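Local coordinates for protein endo alpha-1,4 polygalactosaminidase (Neosartorya fumigata, PDB 6OJ1) that hydrolyses alpha-1,4-linked galactosamine polymers from within the chain as an endo-acting glycoside hydrolase, and so disrupts microbial biofilms, at residues I167-V170 and N171-A174; Q128-L131 and D132-D135; Y85-G89 and S90-W94. All coordinates share one frame; numbering follows the deposited sequence.

Contact 1: residues I167-V170 and N171-A174; sequences ISFV and NFLA. With NAG (2-acetamido-2-deoxy-beta-D-glucopyranose), chain E.
Leu173 CD1 lies over one face of the Phe169 ring, 4.0 Å from its centroid and 22° off the ring normal, a CH-pi contact displaced toward the rim on the side of CE2. The other methyl, CD2, reaches toward CE1 and CZ of the same ring, so both branches of the leucine fork lean on it. Phe172 approaches the Phe169 ring obliquely, with its CD2 4.2 Å from Phe169 CD1. The Phe172 ring in turn has the backbone Phe169 O at its edge, close to its plane. Phe169 carries CG anti to the backbone N (chi1 -175°), which swings its ring along the helix to Leu173, one turn on.

All of this takes place on helix 163-179, the connection of a beta-alpha-beta unit between strands 144-148 and 183-187 of the (beta/alpha)-barrel. Phe169 and Leu173 face inward, both touching Met130 of helix 124-140, while Phe172 makes a cation-pi contact with Arg127. Four successive i to i+4 backbone hydrogen bonds hold the turn, among them Leu173 N to Phe169 O at 2.8 Å.

On another side of the helix Ile167 and Asn171 run side by side and point the same way, Ile167 CG2 standing 3.7 Å from Asn171 ND2. The Asn171 amide is gripped at both ends, its OD1 by Asn199 and its ND2 by the carbonyl of Ser195. Beside it sits a sugar of a glycan attached to the protein itself: the acetamido methyl C8 of NAG comes to 3.3 Å from Asn171 OD1, and NAG O3 lies 3.9 Å from Ile167 CG2. The same NAG is hydrogen-bonded to Ser195 O, the carbonyl that also receives Asn171 ND2.

Contact 2: residues Q128-L131 and D132-D135; sequences QIML and DRLD
Arg133 lies alongside the side chains of Ile129 and Met130, pointing the same way as both. Its CB rests against the Met130 and Ile129 carbonyl oxygens, and Arg133 CG lies 3.5 Å from Ile129 O. With CG beside the backbone N and the chain extended from CG to NE, the next carbon, Arg133 CD, comes to 3.9 Å from Met130 SD. Arg133 NE has Ile129 CG2 at 3.9 Å, and beyond it Arg133 NH1 meets the methyl Met130 CE, also at 3.9 Å; both carbons approach the guanidinium obliquely. Met130 reaches this place through a bend at chi2 (-47°), which lays its sulfur and methyl alongside the arginine. Arg133 NE itself forms a salt bridge with Asp97, and Phe65 and Phe101 touch the arginine from neighbouring loops.

A polar pair occupies the more exposed side of helix 124-140. Gln128 NE2 donates to Asp132 OD1 over 3.1 Å at an N-H...O angle of 156°; the acceptor lies in the amide plane, but the donor comes from above the carboxylate, 40° out of its plane. The second oxygen, Asp132 OD2, forms a salt bridge with Lys100. One turn is thereby bridged through side chains as well as by the backbone bond from Asp132 N to Gln128 O, 2.9 Å. Leu131 and Leu134 pack against helix 163-179, the next long helix of the barrel's outer layer.

The buried arginine thus has the Met130 sulfur beside CD, methyls of Ile129 and Met130 beside the guanidinium, and at NE the carboxylate of Asp97, which probably offsets its charge. Asp132 uses one oxygen for the Gln128 amide and the other for Lys100, whose positive charge would favour the ionised carboxylate.

Contact 3: residues Y85-G89 and S90-W94; sequences YFSAG and SYENW
Ser87 turns its OG anti to the backbone N (chi1 -177°), and Ser90 holds its own OG between the backbone N and the carbonyl carbon (chi1 85°). These two settings bring Ser87 OG to 2.7 Å from Ser90 OG, a hydrogen bond between the two hydroxyls. Ser90 OG is also bonded to Glu116, and Ser87 OG to Asn149, which makes the pair part of a longer polar chain across the end of the barrel strand.

Glu92, extended beyond CG, returns over Ser87 from the second strand and sets its carboxylate against the serine CB, with OE1 3.6 Å from Ser87 CB. Each oxygen takes a different water. One water donates to Glu92 OE1 at 2.7 Å and accepts from Ser87 N at 2.8 Å; the other donates to both Glu92 OE2 and Tyr85 OH, lying in the plane of the Tyr85 ring at its edge. Tyr85 OH is hydrogen-bonded directly to Asp148, and Glu92 OE1 has a salt bridge to Arg95.

The chain here leaves strand 81-87 of the (beta/alpha)-barrel and turns through Ala88 and Gly89 into strand 90-92, an outer strand of a small antiparallel sheet. The strand directions differ by 102°, so the side chains meet across a sharp corner. In (beta/alpha)-barrel glycoside hydrolases the C-terminal strand ends surround the active-site mouth, and this corner probably lies near it.

Two waters and a hydroxyl pair do the joining; the buried carboxylate is bound by one water at each oxygen and by Arg95 at OE1, which probably limits its rotation.

Contact 3 is the most buried of the three and lies nearest the middle of the chain, at the end of a barrel strand, whereas contacts 1 and 2 belong to two helices of the outer layer and are partly buried. The helices pack on each other, Phe172 CZ lying 3.7 Å from Leu131 CD2, and both reach Ala88, just beyond the strand: Met130 CE is 3.3 Å from Ala88 O, and Leu173 CD1 is 3.7 Å from Ala88 CB. Contact 1 is apolar inside and amide-and-glycan outside; contact 2 combines a buried arginine with a more exposed amide-carboxylate pair; contact 3 relies on hydroxyls, a carboxylate and waters.

Contact 1: residues I167-V170 and N171-A174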
loop_
_atom_site.group_PDB
_atom_site.type_symbol
_atom_site.label_atom_id
_atom_site.label_comp_id
_atom_site.label_asym_id
_atom_site.label_seq_id
_atom_site.Cartn_x
_atom_site.Cartn_y
_atom_site.Cartn_z
ATOM N N ILE A 167 7.942 -0.593 13.326
ATOM C CA ILE A 167 9.004 -1.472 12.841
ATOM C C ILE A 167 8.701 -2.914 13.229
ATOM O O ILE A 167 8.765 -3.822 12.396
ATOM C CB ILE A 167 10.371 -1.012 13.383
ATOM C CG1 ILE A 167 10.773 0.317 12.731
ATOM C CG2 ILE A 167 11.439 -2.047 13.077
ATOM C CD1 ILE A 167 11.838 1.119 13.511
ATOM N N SER A 168 8.360 -3.140 14.506
ATOM C CA SER A 168 7.991 -4.479 14.958
ATOM C C SER A 168 6.826 -5.014 14.135
ATOM O O SER A 168 6.839 -6.167 13.686
ATOM C CB SER A 168 7.618 -4.442 16.444
ATOM O OG SER A 168 7.061 -5.678 16.882
ATOM N N PHE A 169 5.807 -4.176 13.940
ATOM C CA PHE A 169 4.579 -4.586 13.262
ATOM C C PHE A 169 4.845 -4.892 11.798
ATOM O O PHE A 169 4.389 -5.919 11.275
ATOM C CB PHE A 169 3.541 -3.473 13.409
ATOM C CG PHE A 169 2.172 -3.803 12.855
ATOM C CD1 PHE A 169 1.463 -4.929 13.289
ATOM C CD2 PHE A 169 1.572 -2.946 11.944
ATOM C CE1 PHE A 169 0.174 -5.193 12.792
ATOM C CE2 PHE A 169 0.290 -3.206 11.451
ATOM C CZ PHE A 169 -0.400 -4.328 11.890
ATOM N N VAL A 170 5.592 -4.014 11.125
ATOM C CA VAL A 170 5.854 -4.207 9.703
ATOM C C VAL A 170 6.690 -5.466 9.491
ATOM O O VAL A 170 6.423 -6.256 8.581
ATOM C CB VAL A 170 6.525 -2.950 9.112
ATOM C CG1 VAL A 170 7.173 -3.258 7.766
ATOM C CG2 VAL A 170 5.494 -1.800 8.974
ATOM N N ASN A 171 7.696 -5.696 10.340
ATOM C CA ASN A 171 8.482 -6.908 10.158
ATOM C C ASN A 171 7.665 -8.152 10.489
ATOM O O ASN A 171 7.837 -9.196 9.842
ATOM C CB ASN A 171 9.763 -6.833 10.992
ATOM C CG ASN A 171 10.836 -6.004 10.313
ATOM O OD1 ASN A 171 11.045 -6.123 9.099
ATOM N ND2 ASN A 171 11.524 -5.160 11.079
ATOM N N PHE A 172 6.758 -8.050 11.466
ATOM C CA PHE A 172 5.811 -9.128 11.750
ATOM C C PHE A 172 4.944 -9.435 10.536
ATOM O O PHE A 172 4.779 -10.602 10.154
ATOM C CB PHE A 172 4.937 -8.734 12.948
ATOM C CG PHE A 172 3.635 -9.486 13.046
ATOM C CD1 PHE A 172 3.582 -10.723 13.663
ATOM C CD2 PHE A 172 2.450 -8.919 12.566
ATOM C CE1 PHE A 172 2.376 -11.407 13.773
ATOM C CE2 PHE A 172 1.246 -9.592 12.671
ATOM C CZ PHE A 172 1.213 -10.843 13.279
ATOM N N LEU A 173 4.370 -8.394 9.926
ATOM C CA LEU A 173 3.568 -8.579 8.718
ATOM C C LEU A 173 4.398 -9.188 7.593
ATOM O O LEU A 173 3.911 -10.059 6.863
ATOM C CB LEU A 173 2.974 -7.243 8.265
ATOM C CG LEU A 173 1.939 -6.572 9.177
ATOM C CD1 LEU A 173 1.576 -5.199 8.598
ATOM C CD2 LEU A 173 0.671 -7.441 9.327
ATOM N N ALA A 174 5.654 -8.739 7.433
ATOM C CA ALA A 174 6.493 -9.232 6.342
ATOM C C ALA A 174 6.816 -10.709 6.518
ATOM O O ALA A 174 6.735 -11.493 5.566
ATOM C CB ALA A 174 7.794 -8.425 6.250
HETATM C C1 NAG E . 17.207 -6.550 12.317
HETATM C C2 NAG E . 15.925 -5.686 12.291
HETATM C C3 NAG E . 16.266 -4.188 12.260
HETATM C C4 NAG E . 17.248 -3.846 13.378
HETATM C C5 NAG E . 18.480 -4.736 13.255
HETATM C C6 NAG E . 19.534 -4.466 14.309
HETATM C C7 NAG E . 15.355 -5.901 9.879
HETATM C C8 NAG E . 14.310 -6.368 8.902
HETATM N N2 NAG E . 15.053 -6.053 11.180
HETATM O O3 NAG E . 15.056 -3.451 12.409
HETATM O O4 NAG E . 17.631 -2.471 13.410
HETATM O O5 NAG E . 18.078 -6.106 13.384
HETATM O O6 NAG E . 19.225 -5.094 15.546
HETATM O O7 NAG E . 16.418 -5.405 9.501
#

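Contact 2: residues Q128-L131 and D132-D135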
loop_
_atom_site.group_PDB
_atom_site.type_symbol
_atom_site.label_atom_id
_atom_site.label_comp_id
_atom_site.label_asym_id
_atom_site.label_seq_id
_atom_site.Cartn_x
_atom_site.Cartn_y
_atom_site.Cartn_z
ATOM N N GLN A 128 -3.540 -10.818 15.281
ATOM C CA GLN A 128 -4.213 -12.030 14.817
ATOM C C GLN A 128 -5.204 -11.715 13.700
ATOM O O GLN A 128 -5.346 -12.503 12.763
ATOM C CB GLN A 128 -4.916 -12.749 15.968
ATOM C CG GLN A 128 -5.539 -14.098 15.562
ATOM C CD GLN A 128 -4.526 -15.078 14.981
ATOM O OE1 GLN A 128 -3.551 -15.436 15.640
ATOM N NE2 GLN A 128 -4.758 -15.517 13.743
ATOM N N ILE A 129 -5.904 -10.582 13.785
ATOM C CA ILE A 129 -6.796 -10.192 12.691
ATOM C C ILE A 129 -5.997 -10.005 11.406
ATOM O O ILE A 129 -6.429 -10.423 10.321
ATOM C CB ILE A 129 -7.585 -8.917 13.056
ATOM C CG1 ILE A 129 -8.570 -9.202 14.197
ATOM C CG2 ILE A 129 -8.341 -8.347 11.809
ATOM C CD1 ILE A 129 -9.103 -7.922 14.846
ATOM N N MET A 130 -4.817 -9.379 11.502
ATOM C CA MET A 130 -4.009 -9.195 10.298
ATOM C C MET A 130 -3.505 -10.525 9.756
ATOM O O MET A 130 -3.378 -10.676 8.532
ATOM C CB MET A 130 -2.836 -8.244 10.560
ATOM C CG MET A 130 -3.311 -6.844 10.986
ATOM S SD MET A 130 -4.638 -6.196 9.933
ATOM C CE MET A 130 -5.440 -5.027 11.049
ATOM N N LEU A 131 -3.211 -11.491 10.630
ATOM C CA LEU A 131 -2.883 -12.829 10.142
ATOM C C LEU A 131 -4.065 -13.453 9.423
ATOM O O LEU A 131 -3.887 -14.114 8.396
ATOM C CB LEU A 131 -2.444 -13.737 11.289
ATOM C CG LEU A 131 -1.127 -13.391 11.975
ATOM C CD1 LEU A 131 -0.888 -14.376 13.097
ATOM C CD2 LEU A 131 0.012 -13.431 10.961
ATOM N N ASP A 132 -5.280 -13.271 9.957
ATOM C CA ASP A 132 -6.475 -13.756 9.259
ATOM C C ASP A 132 -6.616 -13.101 7.880
ATOM O O ASP A 132 -7.004 -13.761 6.904
ATOM C CB ASP A 132 -7.737 -13.475 10.082
ATOM C CG ASP A 132 -7.810 -14.258 11.385
ATOM O OD1 ASP A 132 -6.981 -15.159 11.625
ATOM O OD2 ASP A 132 -8.719 -13.939 12.187
ATOM N N ARG A 133 -6.324 -11.798 7.784
ATOM C CA ARG A 133 -6.418 -11.109 6.501
ATOM C C ARG A 133 -5.342 -11.595 5.541
ATOM O O ARG A 133 -5.604 -11.733 4.341
ATOM C CB ARG A 133 -6.329 -9.592 6.702
ATOM C CG ARG A 133 -7.609 -8.994 7.332
ATOM C CD ARG A 133 -7.463 -7.502 7.656
ATOM N NE ARG A 133 -8.709 -6.948 8.188
ATOM C CZ ARG A 133 -8.932 -5.650 8.383
ATOM N NH1 ARG A 133 -7.983 -4.750 8.128
ATOM N NH2 ARG A 133 -10.114 -5.249 8.850
ATOM N N LEU A 134 -4.132 -11.879 6.053
ATOM C CA LEU A 134 -3.089 -12.452 5.199
ATOM C C LEU A 134 -3.465 -13.850 4.718
ATOM O O LEU A 134 -3.152 -14.222 3.579
ATOM C CB LEU A 134 -1.747 -12.494 5.945
ATOM C CG LEU A 134 -1.141 -11.105 6.216
ATOM C CD1 LEU A 134 0.108 -11.251 7.116
ATOM C CD2 LEU A 134 -0.789 -10.347 4.938
ATOM N N ASP A 135 -4.113 -14.648 5.576
ATOM C CA ASP A 135 -4.664 -15.926 5.141
ATOM C C ASP A 135 -5.606 -15.728 3.964
ATOM O O ASP A 135 -5.533 -16.455 2.965
ATOM C CB ASP A 135 -5.429 -16.615 6.280
ATOM C CG ASP A 135 -4.534 -17.230 7.336
ATOM O OD1 ASP A 135 -3.290 -17.222 7.206
ATOM O OD2 ASP A 135 -5.112 -17.732 8.329
#

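Contact 3: residues Y85-G89 and S90-W94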
loop_
_atom_site.group_PDB
_atom_site.type_symbol
_atom_site.label_atom_id
_atom_site.label_comp_id
_atom_site.label_asym_id
_atom_site.label_seq_id
_atom_site.Cartn_x
_atom_site.Cartn_y
_atom_site.Cartn_z
ATOM N N TYR A 85 -4.310 -4.891 -1.486
ATOM C CA TYR A 85 -4.314 -3.809 -0.508
ATOM C C TYR A 85 -5.198 -4.166 0.685
ATOM O O TYR A 85 -6.311 -4.668 0.520
ATOM C CB TYR A 85 -4.831 -2.525 -1.181
ATOM C CG TYR A 85 -5.210 -1.442 -0.190
ATOM C CD1 TYR A 85 -6.487 -1.395 0.373
ATOM C CD2 TYR A 85 -4.279 -0.494 0.211
ATOM C CE1 TYR A 85 -6.827 -0.422 1.325
ATOM C CE2 TYR A 85 -4.609 0.479 1.141
ATOM C CZ TYR A 85 -5.884 0.510 1.699
ATOM O OH TYR A 85 -6.214 1.463 2.644
ATOM N N PHE A 86 -4.735 -3.843 1.891
ATOM C CA PHE A 86 -5.626 -3.823 3.041
ATOM C C PHE A 86 -5.027 -2.870 4.064
ATOM O O PHE A 86 -3.852 -2.508 3.979
ATOM C CB PHE A 86 -5.832 -5.218 3.639
ATOM C CG PHE A 86 -4.597 -5.778 4.350
ATOM C CD1 PHE A 86 -3.625 -6.474 3.637
ATOM C CD2 PHE A 86 -4.449 -5.646 5.734
ATOM C CE1 PHE A 86 -2.502 -6.995 4.290
ATOM C CE2 PHE A 86 -3.340 -6.162 6.384
ATOM C CZ PHE A 86 -2.367 -6.851 5.666
ATOM N N SER A 87 -5.852 -2.419 4.993
ATOM C CA SER A 87 -5.368 -1.521 6.036
ATOM C C SER A 87 -4.901 -2.349 7.215
ATOM O O SER A 87 -5.701 -3.052 7.838
ATOM C CB SER A 87 -6.442 -0.534 6.487
ATOM O OG SER A 87 -5.876 0.346 7.455
ATOM N N ALA A 88 -3.606 -2.253 7.536
ATOM C CA ALA A 88 -3.085 -2.961 8.690
ATOM C C ALA A 88 -3.083 -2.096 9.949
ATOM O O ALA A 88 -3.100 -2.637 11.052
ATOM C CB ALA A 88 -1.668 -3.457 8.388
ATOM N N GLY A 89 -3.123 -0.775 9.806
ATOM C CA GLY A 89 -3.028 0.090 10.964
ATOM C C GLY A 89 -4.269 0.891 11.281
ATOM O O GLY A 89 -4.252 1.677 12.233
ATOM N N SER A 90 -5.353 0.703 10.519
ATOM C CA SER A 90 -6.605 1.381 10.823
ATOM C C SER A 90 -7.766 0.395 10.845
ATOM O O SER A 90 -7.798 -0.590 10.096
ATOM C CB SER A 90 -6.918 2.522 9.841
ATOM O OG SER A 90 -7.577 2.042 8.682
ATOM N N TYR A 91 -8.698 0.675 11.753
ATOM C CA TYR A 91 -10.012 0.049 11.764
ATOM C C TYR A 91 -10.912 0.734 10.745
ATOM O O TYR A 91 -11.067 1.954 10.783
ATOM C CB TYR A 91 -10.612 0.178 13.162
ATOM C CG TYR A 91 -12.077 -0.177 13.277
ATOM C CD1 TYR A 91 -12.474 -1.495 13.431
ATOM C CD2 TYR A 91 -13.052 0.807 13.291
ATOM C CE1 TYR A 91 -13.807 -1.827 13.565
ATOM C CE2 TYR A 91 -14.386 0.495 13.428
ATOM C CZ TYR A 91 -14.757 -0.829 13.564
ATOM O OH TYR A 91 -16.086 -1.128 13.703
ATOM N N GLU A 92 -11.503 -0.054 9.843
ATOM C CA GLU A 92 -12.447 0.417 8.835
ATOM C C GLU A 92 -13.790 -0.220 9.133
ATOM O O GLU A 92 -13.900 -1.449 9.106
ATOM C CB GLU A 92 -11.995 0.020 7.424
ATOM C CG GLU A 92 -10.607 0.501 7.041
ATOM C CD GLU A 92 -10.002 -0.327 5.920
ATOM O OE1 GLU A 92 -9.860 -1.552 6.083
ATOM O OE2 GLU A 92 -9.673 0.258 4.871
ATOM N N ASN A 93 -14.807 0.601 9.414
ATOM C CA ASN A 93 -16.051 0.047 9.936
ATOM C C ASN A 93 -16.915 -0.602 8.865
ATOM O O ASN A 93 -18.018 -1.063 9.183
ATOM C CB ASN A 93 -16.860 1.116 10.690
ATOM C CG ASN A 93 -17.517 2.150 9.772
ATOM O OD1 ASN A 93 -17.363 2.135 8.544
ATOM N ND2 ASN A 93 -18.263 3.061 10.383
ATOM N N TRP A 94 -16.452 -0.666 7.621
ATOM C CA TRP A 94 -17.223 -1.334 6.577
ATOM C C TRP A 94 -16.686 -2.712 6.210
ATOM O O TRP A 94 -17.241 -3.352 5.309
ATOM C CB TRP A 94 -17.291 -0.462 5.323
ATOM C CG TRP A 94 -15.969 -0.157 4.692
ATOM C CD1 TRP A 94 -15.396 -0.802 3.631
ATOM C CD2 TRP A 94 -15.060 0.891 5.062
ATOM N NE1 TRP A 94 -14.186 -0.226 3.326
ATOM C CE2 TRP A 94 -13.961 0.818 4.185
ATOM C CE3 TRP A 94 -15.068 1.877 6.054
ATOM C CZ2 TRP A 94 -12.877 1.697 4.268
ATOM C CZ3 TRP A 94 -13.985 2.749 6.140
ATOM C CH2 TRP A 94 -12.908 2.652 5.248
HETATM O O HOH W 1 -8.616 2.346 3.523
HETATM O O HOH W 2 -8.509 -3.414 4.746
#